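PDB 5ZBE: cupin domain protein from Microcystis aeruginosa DIANCHI905, which is of unestablished function but binds an iron(II) ion in the first of its two cupin domains. Local coordinates for residues His45-Ile50 against Lys100-Ser105. Numbering follows the deposited sequence.
With FE2 (Fe (II) ion), chain B.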
loop_
_atom_site.group_PDB
_atom_site.type_symbol
_atom_site.label_atom_id
_atom_site.label_comp_id
_atom_site.label_asym_id
_atom_site.label_seq_id
_atom_site.Cartn_x
_atom_site.Cartn_y
_atom_site.Cartn_z
ATOM N N HIS A 45 -11.243 -13.149 -7.626
ATOM C CA HIS A 45 -11.081 -12.401 -8.871
ATOM C C HIS A 45 -9.737 -12.748 -9.511
ATOM O O HIS A 45 -8.807 -13.182 -8.825
ATOM C CB HIS A 45 -11.188 -10.890 -8.613
ATOM C CG HIS A 45 -10.590 -10.434 -7.315
ATOM N ND1 HIS A 45 -9.235 -10.436 -7.071
ATOM C CD2 HIS A 45 -11.169 -9.903 -6.212
ATOM C CE1 HIS A 45 -9.003 -9.957 -5.861
ATOM N NE2 HIS A 45 -10.162 -9.613 -5.328
ATOM N N PRO A 46 -9.628 -12.561 -10.836
ATOM C CA PRO A 46 -8.407 -12.939 -11.541
ATOM C C PRO A 46 -7.179 -12.127 -11.128
ATOM O O PRO A 46 -6.061 -12.627 -11.204
ATOM C CB PRO A 46 -8.744 -12.683 -13.017
ATOM C CG PRO A 46 -9.976 -11.848 -13.008
ATOM C CD PRO A 46 -10.711 -12.194 -11.761
ATOM N N GLU A 47 -7.383 -10.890 -10.694
ATOM C CA GLU A 47 -6.266 -10.084 -10.190
ATOM C C GLU A 47 -5.734 -10.670 -8.895
ATOM O O GLU A 47 -6.502 -11.073 -8.030
ATOM C CB GLU A 47 -6.688 -8.651 -9.913
ATOM C CG GLU A 47 -7.244 -7.917 -11.120
ATOM C CD GLU A 47 -8.767 -8.002 -11.254
ATOM O OE1 GLU A 47 -9.400 -8.924 -10.709
ATOM O OE2 GLU A 47 -9.339 -7.129 -11.927
ATOM N N SER A 48 -4.416 -10.696 -8.783
ATOM C CA SER A 48 -3.730 -10.932 -7.523
ATOM C C SER A 48 -3.927 -9.718 -6.625
ATOM O O SER A 48 -4.100 -8.609 -7.114
ATOM C CB SER A 48 -2.250 -11.149 -7.777
ATOM O OG SER A 48 -2.051 -12.326 -8.550
ATOM N N GLN A 49 -3.899 -9.933 -5.311
ATOM C CA GLN A 49 -4.166 -8.853 -4.362
ATOM C C GLN A 49 -3.243 -8.902 -3.167
ATOM O O GLN A 49 -2.954 -9.967 -2.648
ATOM C CB GLN A 49 -5.621 -8.922 -3.894
ATOM C CG GLN A 49 -6.049 -7.814 -2.944
ATOM C CD GLN A 49 -7.479 -7.990 -2.454
ATOM O OE1 GLN A 49 -7.740 -8.050 -1.244
ATOM N NE2 GLN A 49 -8.394 -8.091 -3.370
ATOM N N ILE A 50 -2.766 -7.729 -2.755
ATOM C CA ILE A 50 -2.018 -7.584 -1.516
ATOM C C ILE A 50 -2.548 -6.390 -0.787
ATOM O O ILE A 50 -3.197 -5.534 -1.393
ATOM C CB ILE A 50 -0.506 -7.403 -1.749
ATOM C CG1 ILE A 50 -0.239 -6.197 -2.646
ATOM C CG2 ILE A 50 0.093 -8.662 -2.350
ATOM C CD1 ILE A 50 1.233 -5.955 -2.925
ATOM N N LYS A 100 -4.538 -4.440 -6.487
ATOM C CA LYS A 100 -4.981 -5.530 -7.355
ATOM C C LYS A 100 -4.301 -5.397 -8.726
ATOM O O LYS A 100 -4.287 -4.310 -9.320
ATOM C CB LYS A 100 -6.504 -5.500 -7.546
ATOM C CG LYS A 100 -7.317 -6.126 -6.429
ATOM C CD LYS A 100 -8.808 -6.066 -6.752
ATOM C CE LYS A 100 -9.484 -4.817 -6.192
ATOM N NZ LYS A 100 -9.706 -4.849 -4.706
ATOM N N ARG A 101 -3.763 -6.502 -9.235
ATOM C CA ARG A 101 -3.049 -6.511 -10.512
ATOM C C ARG A 101 -3.086 -7.919 -11.086
ATOM O O ARG A 101 -2.932 -8.884 -10.340
ATOM C CB ARG A 101 -1.604 -6.102 -10.257
ATOM C CG ARG A 101 -0.688 -6.076 -11.461
ATOM C CD ARG A 101 0.698 -5.704 -10.970
ATOM N NE ARG A 101 1.679 -5.596 -12.042
ATOM C CZ ARG A 101 1.862 -4.507 -12.781
ATOM N NH1 ARG A 101 2.793 -4.507 -13.731
ATOM N NH2 ARG A 101 1.141 -3.410 -12.574
ATOM N N ILE A 102 -3.283 -8.041 -12.401
ATOM C CA ILE A 102 -3.108 -9.328 -13.055
ATOM C C ILE A 102 -1.604 -9.589 -13.130
ATOM O O ILE A 102 -0.847 -8.813 -13.710
ATOM C CB ILE A 102 -3.675 -9.353 -14.480
ATOM C CG1 ILE A 102 -5.179 -9.083 -14.474
ATOM C CG2 ILE A 102 -3.322 -10.684 -15.141
ATOM C CD1 ILE A 102 -6.010 -10.242 -13.985
ATOM N N THR A 103 -1.179 -10.670 -12.507
ATOM C CA THR A 103 0.226 -11.007 -12.457
ATOM C C THR A 103 0.452 -12.331 -13.158
ATOM O O THR A 103 -0.470 -13.149 -13.291
ATOM C CB THR A 103 0.690 -11.171 -11.002
ATOM O OG1 THR A 103 -0.073 -12.216 -10.386
ATOM C CG2 THR A 103 0.476 -9.883 -10.208
ATOM N N SER A 104 1.680 -12.555 -13.614
ATOM C CA SER A 104 2.074 -13.851 -14.167
ATOM C C SER A 104 3.265 -14.358 -13.378
ATOM O O SER A 104 4.352 -14.529 -13.914
ATOM C CB SER A 104 2.445 -13.748 -15.645
ATOM O OG SER A 104 2.668 -15.042 -16.188
ATOM N N SER A 105 3.046 -14.576 -12.095
ATOM C CA SER A 105 4.087 -15.011 -11.175
ATOM C C SER A 105 3.695 -16.386 -10.642
ATOM O O SER A 105 2.522 -16.733 -10.627
ATOM C CB SER A 105 4.246 -14.006 -10.012
ATOM O OG SER A 105 5.175 -12.959 -10.306
HETATM FE FE FE2 B . -10.369 -8.973 -3.297
HETATM O O HOH W 1 -3.195 -12.327 -11.248
HETATM O O HOH W 2 -11.029 -7.073 -3.909
HETATM O O HOH W 3 -10.662 -8.145 -1.361
#
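Lys100 reaches over an iron(II) site without touching the metal: its CD lies above one face of the His45 ring, 4.2 Å from the centroid in a CH-pi contact, and its NZ gives a hydrogen bond to iron-bound water 2 (2.7 Å). Bends at chi3 (-92°) and chi4 bring the ammonium there, and Asp98 supplies its salt bridge. His45 binds the iron through NE2 at 2.1 Å, while ND1 donates to Glu47 O lying in the ring plane; together the two bonds fix the ring's rotation. The extended Gln49 side chain, alongside Lys100, also ligates the ion, with His43 and His84 among the other ligands. This is the cupin metal site: the loop leading into strand 48-55 supplies His45, that strand Gln49, and the adjacent antiparallel strand 94-101 Lys100. Replacing the lysine with alanine is likely to leave water 2 and Asp98 without their ammonium partner and remove the CH-pi contact. On the other side of the sheet, Ser48 OG and Thr103 OG1 share a hydrogen bond of 2.7 Å. Water 1 links Ser48 OG with Pro46 O and Thr103 N. Ser48 and Arg101 form a hydrogen-bonded pair. Ile102 CD1 packs 3.8 Å from Pro46 CB.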